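PDB 2A67: isochorismatase family protein, which probably acts as a hydrolase of the isochorismatase family and forms a two-fold symmetric pair of chains in the crystal. Local coordinates for the interface of chains A and B. Numbering follows the deposited sequence. Chains: chain A/B, isochorismatase family protein.

Contact 1: the interface of chains A and B. Residues chain A 112, 144, 149, 152-153, 156; chain B 120, 152-153, 156.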
ATOM      1  N   GLU A 112      -3.941   3.201   8.270  1.00 24.05           N
ATOM      2  CA  GLU A 112      -2.834   3.524   7.387  1.00 26.37           C
ATOM      3  C   GLU A 112      -1.763   2.406   7.341  1.00 25.84           C
ATOM      4  O   GLU A 112      -0.841   2.443   6.523  1.00 27.48           O
ATOM      5  CB  GLU A 112      -2.180   4.855   7.799  1.00 26.28           C
ATOM      6  CG  GLU A 112      -1.311   4.810   9.080  1.00 28.38           C
ATOM      7  CD  GLU A 112      -2.103   5.147  10.333  1.00 30.20           C
ATOM      8  OE1 GLU A 112      -3.179   4.542  10.574  1.00 26.88           O
ATOM      9  OE2 GLU A 112      -1.653   6.039  11.059  1.00 26.15           O
ATOM     10  N   LEU A 144      -0.839  14.067  12.579  1.00 35.36           N
ATOM     11  CA  LEU A 144      -2.138  14.022  11.982  1.00 35.41           C
ATOM     12  C   LEU A 144      -3.106  13.354  12.961  1.00 34.95           C
ATOM     13  O   LEU A 144      -2.715  12.427  13.697  1.00 34.93           O
ATOM     14  CB  LEU A 144      -2.032  13.233  10.673  1.00 35.43           C
ATOM     15  CG  LEU A 144      -2.055  13.909   9.279  1.00 37.01           C
ATOM     16  CD1 LEU A 144      -1.504  15.353   9.171  1.00 34.05           C
ATOM     17  CD2 LEU A 144      -1.469  12.987   8.193  1.00 35.36           C
ATOM     18  N   ILE A 149      -6.229  11.128   9.001  1.00 30.24           N
ATOM     19  CA  ILE A 149      -5.637   9.885   8.444  1.00 28.89           C
ATOM     20  C   ILE A 149      -6.719   9.047   7.742  1.00 29.04           C
ATOM     21  O   ILE A 149      -6.499   8.519   6.653  1.00 29.37           O
ATOM     22  CB  ILE A 149      -4.902   9.064   9.530  1.00 28.79           C
ATOM     23  CG1 ILE A 149      -3.731   9.871  10.129  1.00 28.08           C
ATOM     24  CG2 ILE A 149      -4.340   7.739   8.911  1.00 27.41           C
ATOM     25  CD1 ILE A 149      -3.192   9.337  11.483  1.00 26.62           C
ATOM     26  N   HIS A 152      -7.787  10.691   4.595  1.00 29.77           N
ATOM     27  CA  HIS A 152      -6.733  10.600   3.589  1.00 28.42           C
ATOM     28  C   HIS A 152      -6.716   9.224   2.915  1.00 28.29           C
ATOM     29  O   HIS A 152      -6.766   9.118   1.696  1.00 27.28           O
ATOM     30  CB  HIS A 152      -5.376  10.978   4.187  1.00 27.40           C
ATOM     31  CG  HIS A 152      -4.228  10.801   3.253  1.00 28.57           C
ATOM     32  ND1 HIS A 152      -4.000  11.639   2.178  1.00 27.14           N
ATOM     33  CD2 HIS A 152      -3.201   9.904   3.262  1.00 26.03           C
ATOM     34  CE1 HIS A 152      -2.897  11.253   1.550  1.00 29.34           C
ATOM     35  NE2 HIS A 152      -2.399  10.198   2.184  1.00 22.90           N
ATOM     36  N   HIS A 153      -6.711   8.160   3.710  1.00 28.27           N
ATOM     37  CA  HIS A 153      -6.544   6.850   3.124  1.00 27.73           C
ATOM     38  C   HIS A 153      -7.797   6.382   2.399  1.00 28.15           C
ATOM     39  O   HIS A 153      -7.706   5.790   1.341  1.00 29.52           O
ATOM     40  CB  HIS A 153      -6.079   5.843   4.152  1.00 25.06           C
ATOM     41  CG  HIS A 153      -4.609   5.913   4.375  1.00 27.11           C
ATOM     42  ND1 HIS A 153      -4.030   6.895   5.144  1.00 26.61           N
ATOM     43  CD2 HIS A 153      -3.593   5.173   3.866  1.00 22.65           C
ATOM     44  CE1 HIS A 153      -2.708   6.741   5.138  1.00 24.00           C
ATOM     45  NE2 HIS A 153      -2.419   5.708   4.364  1.00 30.49           N
ATOM     46  N   ILE A 156      -7.912   7.754  -1.027  1.00 26.11           N
ATOM     47  CA  ILE A 156      -7.072   7.027  -1.958  1.00 25.35           C
ATOM     48  C   ILE A 156      -7.749   5.735  -2.426  1.00 24.69           C
ATOM     49  O   ILE A 156      -7.721   5.399  -3.631  1.00 24.23           O
ATOM     50  CB  ILE A 156      -5.630   6.668  -1.290  1.00 23.51           C
ATOM     51  CG1 ILE A 156      -4.839   7.948  -0.943  1.00 22.99           C
ATOM     52  CG2 ILE A 156      -4.798   5.717  -2.223  1.00 25.16           C
ATOM     53  CD1 ILE A 156      -3.579   7.634   0.033  1.00 25.41           C
TER
ATOM     54  N   ARG B 120       4.620  -1.172  -1.040  1.00 24.82           N
ATOM     55  CA  ARG B 120       3.831  -2.204  -0.319  1.00 25.47           C
ATOM     56  C   ARG B 120       3.744  -3.478  -1.118  1.00 25.65           C
ATOM     57  O   ARG B 120       3.936  -4.561  -0.561  1.00 26.05           O
ATOM     58  CB  ARG B 120       2.427  -1.700   0.051  1.00 25.93           C
ATOM     59  CG  ARG B 120       2.521  -0.414   0.892  1.00 24.61           C
ATOM     60  CD  ARG B 120       1.325  -0.215   1.776  1.00 22.43           C
ATOM     61  NE  ARG B 120       1.169   1.228   2.076  1.00 21.67           N
ATOM     62  CZ  ARG B 120       0.729   1.724   3.233  1.00 21.78           C
ATOM     63  NH1 ARG B 120       0.388   0.920   4.259  1.00 20.45           N
ATOM     64  NH2 ARG B 120       0.616   3.048   3.371  1.00 21.99           N
ATOM     65  N   HIS B 152       3.921  11.860   6.195  1.00 28.63           N
ATOM     66  CA  HIS B 152       3.068  10.749   6.592  1.00 27.77           C
ATOM     67  C   HIS B 152       3.499   9.409   5.985  1.00 26.43           C
ATOM     68  O   HIS B 152       3.645   8.454   6.712  1.00 27.32           O
ATOM     69  CB  HIS B 152       1.609  11.053   6.196  1.00 26.48           C
ATOM     70  CG  HIS B 152       0.625   9.973   6.552  1.00 26.27           C
ATOM     71  ND1 HIS B 152       0.366   9.582   7.852  1.00 23.89           N
ATOM     72  CD2 HIS B 152      -0.212   9.246   5.764  1.00 25.57           C
ATOM     73  CE1 HIS B 152      -0.612   8.683   7.850  1.00 25.04           C
ATOM     74  NE2 HIS B 152      -0.960   8.448   6.592  1.00 23.97           N
ATOM     75  N   HIS B 153       3.657   9.346   4.671  1.00 26.05           N
ATOM     76  CA  HIS B 153       3.877   8.076   3.993  1.00 26.35           C
ATOM     77  C   HIS B 153       5.313   7.582   4.205  1.00 26.64           C
ATOM     78  O   HIS B 153       5.548   6.401   4.412  1.00 28.14           O
ATOM     79  CB  HIS B 153       3.559   8.201   2.501  1.00 25.45           C
ATOM     80  CG  HIS B 153       2.092   8.080   2.206  1.00 27.49           C
ATOM     81  ND1 HIS B 153       1.219   9.142   2.324  1.00 30.69           N
ATOM     82  CD2 HIS B 153       1.334   7.005   1.913  1.00 24.74           C
ATOM     83  CE1 HIS B 153      -0.023   8.724   2.110  1.00 27.15           C
ATOM     84  NE2 HIS B 153       0.023   7.429   1.873  1.00 32.07           N
ATOM     85  N   ILE B 156       5.545   5.900   7.420  1.00 26.56           N
ATOM     86  CA  ILE B 156       5.000   4.530   7.363  1.00 25.08           C
ATOM     87  C   ILE B 156       6.008   3.542   6.718  1.00 25.26           C
ATOM     88  O   ILE B 156       6.170   2.420   7.174  1.00 25.25           O
ATOM     89  CB  ILE B 156       3.710   4.478   6.534  1.00 24.79           C
ATOM     90  CG1 ILE B 156       2.585   5.314   7.196  1.00 24.82           C
ATOM     91  CG2 ILE B 156       3.255   3.003   6.336  1.00 23.33           C
ATOM     92  CD1 ILE B 156       1.383   5.482   6.248  1.00 24.01           C
TER

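Contact 2: the interface of chains A and B. Residues chain A 85, 120-121, 124; chain B 85, 120-121, 124.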
ATOM      1  N   ASN A  85       1.083  -6.276   6.177  1.00 28.14           N
ATOM      2  CA  ASN A  85       0.426  -6.980   5.052  1.00 27.56           C
ATOM      3  C   ASN A  85      -0.200  -8.343   5.488  1.00 27.79           C
ATOM      4  O   ASN A  85       0.528  -9.279   5.846  1.00 25.73           O
ATOM      5  CB  ASN A  85       1.492  -7.162   3.965  1.00 28.88           C
ATOM      6  CG  ASN A  85       0.932  -7.700   2.656  1.00 30.71           C
ATOM      7  OD1 ASN A  85      -0.166  -8.280   2.605  1.00 29.10           O
ATOM      8  ND2 ASN A  85       1.716  -7.535   1.595  1.00 27.46           N
ATOM      9  N   ARG A 120      -4.135  -2.758  -0.647  1.00 23.28           N
ATOM     10  CA  ARG A 120      -3.335  -2.566  -1.874  1.00 23.08           C
ATOM     11  C   ARG A 120      -2.801  -3.887  -2.364  1.00 23.89           C
ATOM     12  O   ARG A 120      -2.692  -4.103  -3.598  1.00 23.26           O
ATOM     13  CB  ARG A 120      -2.166  -1.544  -1.681  1.00 24.77           C
ATOM     14  CG  ARG A 120      -2.624  -0.158  -1.122  1.00 23.53           C
ATOM     15  CD  ARG A 120      -1.614   0.949  -1.382  1.00 22.04           C
ATOM     16  NE  ARG A 120      -1.862   2.153  -0.591  1.00 21.25           N
ATOM     17  CZ  ARG A 120      -1.728   3.421  -0.999  1.00 22.34           C
ATOM     18  NH1 ARG A 120      -1.348   3.757  -2.229  1.00 20.44           N
ATOM     19  NH2 ARG A 120      -1.977   4.386  -0.127  1.00 21.88           N
HETATM   20  N   MSE A 121      -2.425  -4.767  -1.407  1.00 21.08           N
HETATM   21  CA  MSE A 121      -2.036  -6.120  -1.755  1.00 22.64           C
HETATM   22  C   MSE A 121      -3.179  -6.938  -2.407  1.00 22.15           C
HETATM   23  O   MSE A 121      -2.960  -7.617  -3.407  1.00 21.62           O
HETATM   24  CB  MSE A 121      -1.444  -6.876  -0.523  1.00 23.72           C
HETATM   25  CG  MSE A 121      -0.766  -8.198  -0.867  1.00 28.13           C
HETATM   26 SE   MSE A 121       0.947  -7.918  -1.804  1.00 38.60          SE
HETATM   27  CE  MSE A 121       1.344  -6.310  -1.106  1.00 40.64           C
ATOM     28  N   GLY A 124      -3.853  -5.807  -5.778  1.00 21.20           N
ATOM     29  CA  GLY A 124      -2.778  -6.098  -6.735  1.00 20.87           C
ATOM     30  C   GLY A 124      -2.643  -7.579  -7.027  1.00 22.01           C
ATOM     31  O   GLY A 124      -2.054  -7.949  -8.056  1.00 22.68           O
TER
ATOM     32  N   ASN B  85      -0.094   0.738  -9.062  1.00 35.97           N
ATOM     33  CA  ASN B  85       0.799  -0.433  -8.828  1.00 34.18           C
ATOM     34  C   ASN B  85       1.654  -0.866 -10.062  1.00 32.48           C
ATOM     35  O   ASN B  85       1.125  -1.332 -11.074  1.00 28.59           O
ATOM     36  CB  ASN B  85      -0.109  -1.574  -8.366  1.00 35.21           C
ATOM     37  CG  ASN B  85       0.634  -2.807  -7.925  1.00 36.26           C
ATOM     38  OD1 ASN B  85       1.815  -3.018  -8.269  1.00 36.32           O
ATOM     39  ND2 ASN B  85      -0.046  -3.631  -7.136  1.00 32.71           N
ATOM     40  N   ARG B 120       4.620  -1.172  -1.040  1.00 24.82           N
ATOM     41  CA  ARG B 120       3.831  -2.204  -0.319  1.00 25.47           C
ATOM     42  C   ARG B 120       3.744  -3.478  -1.118  1.00 25.65           C
ATOM     43  O   ARG B 120       3.936  -4.561  -0.561  1.00 26.05           O
ATOM     44  CB  ARG B 120       2.427  -1.700   0.051  1.00 25.93           C
ATOM     45  CG  ARG B 120       2.521  -0.414   0.892  1.00 24.61           C
ATOM     46  CD  ARG B 120       1.325  -0.215   1.776  1.00 22.43           C
ATOM     47  NE  ARG B 120       1.169   1.228   2.076  1.00 21.67           N
ATOM     48  CZ  ARG B 120       0.729   1.724   3.233  1.00 21.78           C
ATOM     49  NH1 ARG B 120       0.388   0.920   4.259  1.00 20.45           N
ATOM     50  NH2 ARG B 120       0.616   3.048   3.371  1.00 21.99           N
HETATM   51  N   MSE B 121       3.536  -3.351  -2.427  1.00 23.46           N
HETATM   52  CA  MSE B 121       3.552  -4.537  -3.299  1.00 24.75           C
HETATM   53  C   MSE B 121       4.935  -5.249  -3.371  1.00 23.71           C
HETATM   54  O   MSE B 121       5.007  -6.462  -3.272  1.00 22.19           O
HETATM   55  CB  MSE B 121       3.045  -4.147  -4.707  1.00 26.48           C
HETATM   56  CG  MSE B 121       2.828  -5.317  -5.612  1.00 33.49           C
HETATM   57 SE   MSE B 121       1.209  -6.429  -5.168  1.00 49.44          SE
HETATM   58  CE  MSE B 121       0.390  -5.395  -4.317  1.00 18.97           C
ATOM     59  N   GLY B 124       5.696  -6.970  -0.330  1.00 24.47           N
ATOM     60  CA  GLY B 124       4.819  -8.099  -0.127  1.00 24.35           C
ATOM     61  C   GLY B 124       5.143  -9.286  -1.017  1.00 25.47           C
ATOM     62  O   GLY B 124       4.824 -10.420  -0.657  1.00 26.31           O
TER
HETATM   63  O   HOH W   1       3.765  -5.698   2.150  1.00 19.54           O
HETATM   64  O   HOH W   2      -2.571  -2.658  -6.046  1.00 24.79           O

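Contact 1: the interface of chains A and B
The imidazoles of A:His153 and B:His152 meet edge to edge at their tips, their planes steeply inclined (70°), and A:His152 and B:His153, similarly inclined, repeat the motif across the two-fold axis. B:His152 is sandwiched. B:Ile156 CD1 of its own chain lies 3.8 Å above one face, displaced toward the rim, while A:Leu144 CD2 sits over the opposite face near ND1 and CG, 3.9 Å from ND1. The far edge of this ring, in plane, points at A:His153. With CG anti to the backbone N (chi1 180°), the ring is thrown clear of its own helix and into the partner.

A:His153 carries A:Glu112 CB on one face, near the rim, and A:Ile149 O at its edge, where ND1 makes a weak hydrogen bond at 3.3 Å that supports the modelled orientation of the ring. The approach of its CE1 to B:His152 NE2 is too short for carbon and is doubtful. Turning the ring over would lose the weak bond but put a nitrogen against B:His152 NE2; the model does not decide between the two.

At the rim of the histidine cluster, A:Glu112 and B:Ile156 contribute apolar contact: CB of the glutamate is 3.9 Å from the isoleucine CD1. The methylene CG1 and the branch methyl CG2 of A:Ile149 both approach B:His152 CE1.

A polar link is made by the guanidinium of B:Arg120. Its extended chain brings NH1 to the main-chain A:Glu112 O at 3.0 Å, a nearly straight hydrogen bond (165° at H). The acceptor lies in the guanidinium plane, whereas the donor is tilted from the carbonyl plane.

Helix 146-157 of each chain is thereby docked on its copy and on the start of helix 111-125, which in this family bears the nucleophilic cysteine. The patch contributes to the pairing of the chains and may steady that helix if the dimer is biological.

Contact 2: the interface of chains A and B
A:Met121 and B:Met121, both selenomethionines, meet across the two-fold axis by their selenoether ends. In A:Met121, CB leaves helix 111-125 with CG anti to the backbone N (chi1 -169°), and bends at chi2 and chi3 fold the chain back on itself. CB and CG serve as the spacer; the contact begins at the selenium, which lies 3.7 Å from the selenium of B:Met121 and also touches that residue's CE. The terminal methyl goes furthest. Its CE is 3.5 Å from B:Met121 CE, a tight methyl-to-methyl approach, and rests against the main-chain carbonyl oxygen B:Arg120 O at 3.2 Å. It also reaches B:Gly124 CA, where no side chain stands between the methyl and the helix backbone. The two-fold axis repeats this course for B:Met121, over A:Arg120 O and A:Gly124.

Water completes the polar side. Water 1 lies between the side-chain amide nitrogen A:Asn85 ND2, at 2.8 Å, and B:Arg120 O, at 2.9 Å; water 2 joins B:Asn85 ND2 to A:Arg120 O in the same way. Each of these carbonyl oxygens is therefore met by both a water and a selenomethionine methyl. The same amide nitrogen also packs on glycine: A:Asn85 ND2 is 3.6 Å from B:Gly124 CA.

Beyond the selenomethionine pair, toward helix 146-157, the A:Arg120 and B:Arg120 chains cross, their guanidinium planes only 4° apart and their NE atoms separated by 4.1 Å. Such proximity of like charges would be expected to cost some energy.

With an apolar selenomethionine centre flanked by water bridges, this patch packs the C-terminal halves of the two copies of helix 111-125 against each other and helps close the symmetric interface.

About 14 Å separates the centres of contact 1 and contact 2, measured over their C-alpha atoms, and both belong to one two-fold interface. B:Arg120 is common to them: its guanidinium serves contact 1, while its backbone carbonyl serves contact 2. Helix 111-125 likewise runs through both, linking the histidine-rich surface of helix 146-157 to the selenomethionine pair. The two copies of helix 111-125 thus contribute to the interface at both ends. Such continuity is compatible with a stable dimer, although the crystal structure alone does not prove that the pair persists in solution.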